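Local structure of MaoC-like dehydratase (Phytophthora Capsici, 3KH8) at residues 283-294 with 305-316. The protein probably catalyses the hydration or dehydration of an enoyl thioester, as a hot-dog-fold lyase of the MaoC and hydratase 2 family. Sequence-based numbering, arbitrary orientation.
Sequences SPCFPGETIQTR and FQAVVKERGAVI
Arg312 reaches from the turn after strand 305-309 to the loop that leads into strand 290-294, and Glu289 receives it. Beyond CB, which lies too far back to touch the carboxylate, Arg312 CG passes Glu289 OE2 at 4.0 Å and Arg312 CD passes it at 3.6 Å, before the chain bends at chi3 (-73°) and brings the guanidinium side-on to the carboxylate in a salt bridge. NE then donates to Glu289 OE2 at 2.7 Å in an almost straight bond, and NH2 gives an equal one to Glu289 OE1; both oxygens use their syn lone pairs, the two planes lying only 11° apart. NH2 also donates to Pro284 O, while NH1 hands a hydrogen to a water shared with Ser283 OG and Pro284 O. One guanidinium face carries Phe286 CE2, the ring being steeply tilted against it. Glu289 OE1 further accepts from Phe286 N, above the carboxylate plane, so this oxygen is gripped by two donors, one of them across the type II turn 286-289.

Strands 290-294 and 305-309 form an antiparallel hairpin of the hot-dog fold, and strand 209-214 flanks the first of them. Gln292 and Val308 exchange both backbone bonds, as do Arg294 and Gln306. Ile291 and Ala307 point to the face covered by helix 251-266, their CG2 and CB 3.9 Å apart. On the other face, the extended Arg294 lays its guanidinium over Val308, with CG2 centred 3.4 Å above the plane; NH1 donates at the edge to Gln306 OE1, while Gln306 NE2 is taken by Asp318.

In the turn from strand 302-309 to strand 314-324, where Gly313 and Ala314 face Val309 as a G1 bulge, Glu311 clasps the start of strand 290-294. Bent at chi2 (84°), it presents OE1 to Thr290 N at 2.8 Å and OE2 to Thr290 OG1 at 2.7 Å.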
loop_
_atom_site.group_PDB
_atom_site.type_symbol
_atom_site.label_atom_id
_atom_site.label_comp_id
_atom_site.label_asym_id
_atom_site.label_seq_id
_atom_site.Cartn_x
_atom_site.Cartn_y
_atom_site.Cartn_z
ATOM N N SER A 283 18.557 13.788 11.080
ATOM C CA SER A 283 18.986 12.481 11.584
ATOM C C SER A 283 17.986 11.400 11.162
ATOM O O SER A 283 16.849 11.723 10.803
ATOM C CB SER A 283 19.166 12.510 13.109
ATOM O OG SER A 283 17.918 12.516 13.778
ATOM N N PRO A 284 18.404 10.119 11.193
ATOM C CA PRO A 284 17.513 9.093 10.663
ATOM C C PRO A 284 16.407 8.663 11.619
ATOM O O PRO A 284 16.536 8.793 12.840
ATOM C CB PRO A 284 18.460 7.926 10.367
ATOM C CG PRO A 284 19.576 8.096 11.329
ATOM C CD PRO A 284 19.736 9.575 11.525
ATOM N N CYS A 285 15.326 8.158 11.033
ATOM C CA CYS A 285 14.201 7.592 11.758
ATOM C C CYS A 285 14.144 6.092 11.469
ATOM O O CYS A 285 14.463 5.653 10.365
ATOM C CB CYS A 285 12.907 8.265 11.298
ATOM S SG CYS A 285 11.409 7.729 12.139
ATOM N N PHE A 286 13.744 5.308 12.463
ATOM C CA PHE A 286 13.588 3.873 12.267
ATOM C C PHE A 286 12.111 3.505 12.242
ATOM O O PHE A 286 11.339 3.974 13.086
ATOM C CB PHE A 286 14.350 3.085 13.340
ATOM C CG PHE A 286 15.820 3.389 13.370
ATOM C CD1 PHE A 286 16.677 2.829 12.425
ATOM C CD2 PHE A 286 16.346 4.253 14.327
ATOM C CE1 PHE A 286 18.036 3.116 12.441
ATOM C CE2 PHE A 286 17.704 4.545 14.351
ATOM C CZ PHE A 286 18.553 3.975 13.402
ATOM N N PRO A 287 11.703 2.678 11.260
ATOM C CA PRO A 287 10.297 2.277 11.201
ATOM C C PRO A 287 9.891 1.647 12.526
ATOM O O PRO A 287 10.631 0.823 13.071
ATOM C CB PRO A 287 10.268 1.232 10.077
ATOM C CG PRO A 287 11.524 1.436 9.304
ATOM C CD PRO A 287 12.532 1.946 10.286
ATOM N N GLY A 288 8.742 2.055 13.055
ATOM C CA GLY A 288 8.313 1.615 14.379
ATOM C C GLY A 288 8.395 2.707 15.429
ATOM O O GLY A 288 7.739 2.627 16.468
ATOM N N GLU A 289 9.200 3.733 15.159
ATOM C CA GLU A 289 9.355 4.849 16.084
ATOM C C GLU A 289 8.204 5.844 15.963
ATOM O O GLU A 289 7.539 5.923 14.915
ATOM C CB GLU A 289 10.710 5.541 15.878
ATOM C CG GLU A 289 11.900 4.646 16.233
ATOM C CD GLU A 289 13.228 5.383 16.244
ATOM O OE1 GLU A 289 13.515 6.152 15.302
ATOM O OE2 GLU A 289 13.991 5.179 17.207
ATOM N N THR A 290 7.967 6.586 17.045
ATOM C CA THR A 290 6.907 7.587 17.096
ATOM C C THR A 290 7.432 8.946 16.640
ATOM O O THR A 290 8.412 9.461 17.193
ATOM C CB THR A 290 6.310 7.701 18.520
ATOM O OG1 THR A 290 5.862 6.410 18.949
ATOM C CG2 THR A 290 5.133 8.676 18.550
ATOM N N ILE A 291 6.779 9.514 15.630
ATOM C CA ILE A 291 7.164 10.820 15.100
ATOM C C ILE A 291 6.271 11.914 15.670
ATOM O O ILE A 291 5.061 11.934 15.417
ATOM C CB ILE A 291 7.129 10.862 13.550
ATOM C CG1 ILE A 291 8.160 9.888 12.961
ATOM C CG2 ILE A 291 7.376 12.299 13.043
ATOM C CD1 ILE A 291 8.094 9.734 11.426
ATOM N N GLN A 292 6.881 12.813 16.442
ATOM C CA GLN A 292 6.192 13.977 17.000
ATOM C C GLN A 292 6.432 15.185 16.113
ATOM O O GLN A 292 7.580 15.501 15.791
ATOM C CB GLN A 292 6.718 14.305 18.402
ATOM C CG GLN A 292 6.508 13.233 19.457
ATOM C CD GLN A 292 7.309 13.510 20.724
ATOM O OE1 GLN A 292 8.512 13.768 20.673
ATOM N NE2 GLN A 292 6.642 13.449 21.867
ATOM N N THR A 293 5.360 15.872 15.736
ATOM C CA THR A 293 5.491 17.116 14.988
ATOM C C THR A 293 5.234 18.313 15.914
ATOM O O THR A 293 4.133 18.463 16.459
ATOM C CB THR A 293 4.571 17.144 13.736
ATOM O OG1 THR A 293 4.857 16.009 12.906
ATOM C CG2 THR A 293 4.794 18.409 12.920
ATOM N N ARG A 294 6.265 19.137 16.102
ATOM C CA ARG A 294 6.170 20.360 16.912
ATOM C C ARG A 294 5.878 21.536 15.995
ATOM O O ARG A 294 6.609 21.762 15.035
ATOM C CB ARG A 294 7.491 20.643 17.632
ATOM C CG ARG A 294 8.034 19.523 18.487
ATOM C CD ARG A 294 9.460 19.849 18.907
ATOM N NE ARG A 294 9.930 18.949 19.955
ATOM C CZ ARG A 294 11.202 18.820 20.324
ATOM N NH1 ARG A 294 12.153 19.524 19.719
ATOM N NH2 ARG A 294 11.523 17.974 21.289
ATOM N N PHE A 305 8.224 24.405 12.109
ATOM C CA PHE A 305 8.030 23.078 12.686
ATOM C C PHE A 305 9.266 22.195 12.700
ATOM O O PHE A 305 10.233 22.436 11.970
ATOM C CB PHE A 305 6.865 22.350 12.000
ATOM C CG PHE A 305 7.155 21.923 10.590
ATOM C CD1 PHE A 305 6.939 22.794 9.529
ATOM C CD2 PHE A 305 7.639 20.643 10.325
ATOM C CE1 PHE A 305 7.199 22.399 8.222
ATOM C CE2 PHE A 305 7.910 20.238 9.020
ATOM C CZ PHE A 305 7.682 21.114 7.967
ATOM N N GLN A 306 9.214 21.179 13.556
ATOM C CA GLN A 306 10.198 20.111 13.594
ATOM C C GLN A 306 9.464 18.786 13.730
ATOM O O GLN A 306 8.356 18.741 14.267
ATOM C CB GLN A 306 11.118 20.265 14.803
ATOM C CG GLN A 306 12.004 21.505 14.821
ATOM C CD GLN A 306 12.839 21.564 16.085
ATOM O OE1 GLN A 306 12.308 21.480 17.193
ATOM N NE2 GLN A 306 14.151 21.687 15.927
ATOM N N ALA A 307 10.079 17.712 13.243
ATOM C CA ALA A 307 9.615 16.368 13.559
ATOM C C ALA A 307 10.677 15.663 14.385
ATOM O O ALA A 307 11.867 15.726 14.071
ATOM C CB ALA A 307 9.284 15.579 12.297
ATOM N N VAL A 308 10.234 14.999 15.449
ATOM C CA VAL A 308 11.133 14.431 16.446
ATOM C C VAL A 308 10.739 12.987 16.730
ATOM O O VAL A 308 9.554 12.673 16.807
ATOM C CB VAL A 308 11.085 15.251 17.770
ATOM C CG1 VAL A 308 12.102 14.726 18.784
ATOM C CG2 VAL A 308 11.327 16.741 17.501
ATOM N N VAL A 309 11.730 12.109 16.870
ATOM C CA VAL A 309 11.472 10.748 17.335
ATOM C C VAL A 309 11.283 10.782 18.847
ATOM O O VAL A 309 12.209 11.128 19.596
ATOM C CB VAL A 309 12.591 9.754 16.925
ATOM C CG1 VAL A 309 12.476 8.452 17.707
ATOM C CG2 VAL A 309 12.529 9.470 15.432
ATOM N N LYS A 310 10.070 10.443 19.277
ATOM C CA LYS A 310 9.678 10.486 20.689
ATOM C C LYS A 310 10.573 9.617 21.576
ATOM O O LYS A 310 10.984 10.039 22.662
ATOM C CB LYS A 310 8.213 10.058 20.837
ATOM C CG LYS A 310 7.649 10.200 22.245
ATOM C CD LYS A 310 6.172 9.865 22.278
ATOM C CE LYS A 310 5.585 10.101 23.652
ATOM N NZ LYS A 310 4.153 9.698 23.680
ATOM N N GLU A 311 10.888 8.417 21.097
ATOM C CA GLU A 311 11.606 7.425 21.896
ATOM C C GLU A 311 13.053 7.820 22.204
ATOM O O GLU A 311 13.627 7.355 23.189
ATOM C CB GLU A 311 11.559 6.045 21.224
ATOM C CG GLU A 311 10.173 5.375 21.221
ATOM C CD GLU A 311 9.272 5.820 20.066
ATOM O OE1 GLU A 311 9.684 6.683 19.257
ATOM O OE2 GLU A 311 8.140 5.297 19.968
ATOM N N ARG A 312 13.631 8.683 21.366
ATOM C CA ARG A 312 15.044 9.049 21.479
ATOM C C ARG A 312 15.271 10.550 21.643
ATOM O O ARG A 312 16.408 10.991 21.847
ATOM C CB ARG A 312 15.827 8.535 20.263
ATOM C CG ARG A 312 15.921 7.013 20.175
ATOM C CD ARG A 312 16.773 6.548 19.001
ATOM N NE ARG A 312 16.097 6.724 17.715
ATOM C CZ ARG A 312 16.462 7.592 16.775
ATOM N NH1 ARG A 312 17.515 8.383 16.957
ATOM N NH2 ARG A 312 15.772 7.669 15.643
ATOM N N GLY A 313 14.195 11.328 21.542
ATOM C CA GLY A 313 14.272 12.789 21.584
ATOM C C GLY A 313 15.126 13.391 20.478
ATOM O O GLY A 313 15.654 14.491 20.629
ATOM N N ALA A 314 15.266 12.671 19.370
ATOM C CA ALA A 314 16.111 13.115 18.264
ATOM C C ALA A 314 15.297 13.818 17.184
ATOM O O ALA A 314 14.302 13.278 16.694
ATOM C CB ALA A 314 16.868 11.938 17.671
ATOM N N VAL A 315 15.720 15.021 16.816
ATOM C CA VAL A 315 15.079 15.737 15.715
ATOM C C VAL A 315 15.458 15.064 14.390
ATOM O O VAL A 315 16.641 14.880 14.099
ATOM C CB VAL A 315 15.439 17.246 15.701
ATOM C CG1 VAL A 315 15.112 17.906 17.052
ATOM C CG2 VAL A 315 16.890 17.460 15.348
ATOM N N ILE A 316 14.453 14.668 13.610
ATOM C CA ILE A 316 14.696 13.997 12.327
ATOM C C ILE A 316 14.410 14.907 11.133
ATOM O O ILE A 316 15.005 14.756 10.068
ATOM C CB ILE A 316 13.911 12.660 12.200
ATOM C CG1 ILE A 316 12.395 12.883 12.344
ATOM C CG2 ILE A 316 14.431 11.647 13.223
ATOM C CD1 ILE A 316 11.526 11.684 11.953
HETATM O O HOH W 1 15.235 12.431 8.686
HETATM O O HOH W 2 18.033 9.961 14.708
HETATM O O HOH W 3 8.425 2.709 19.108
HETATM O O HOH W 4 14.326 16.743 21.351
#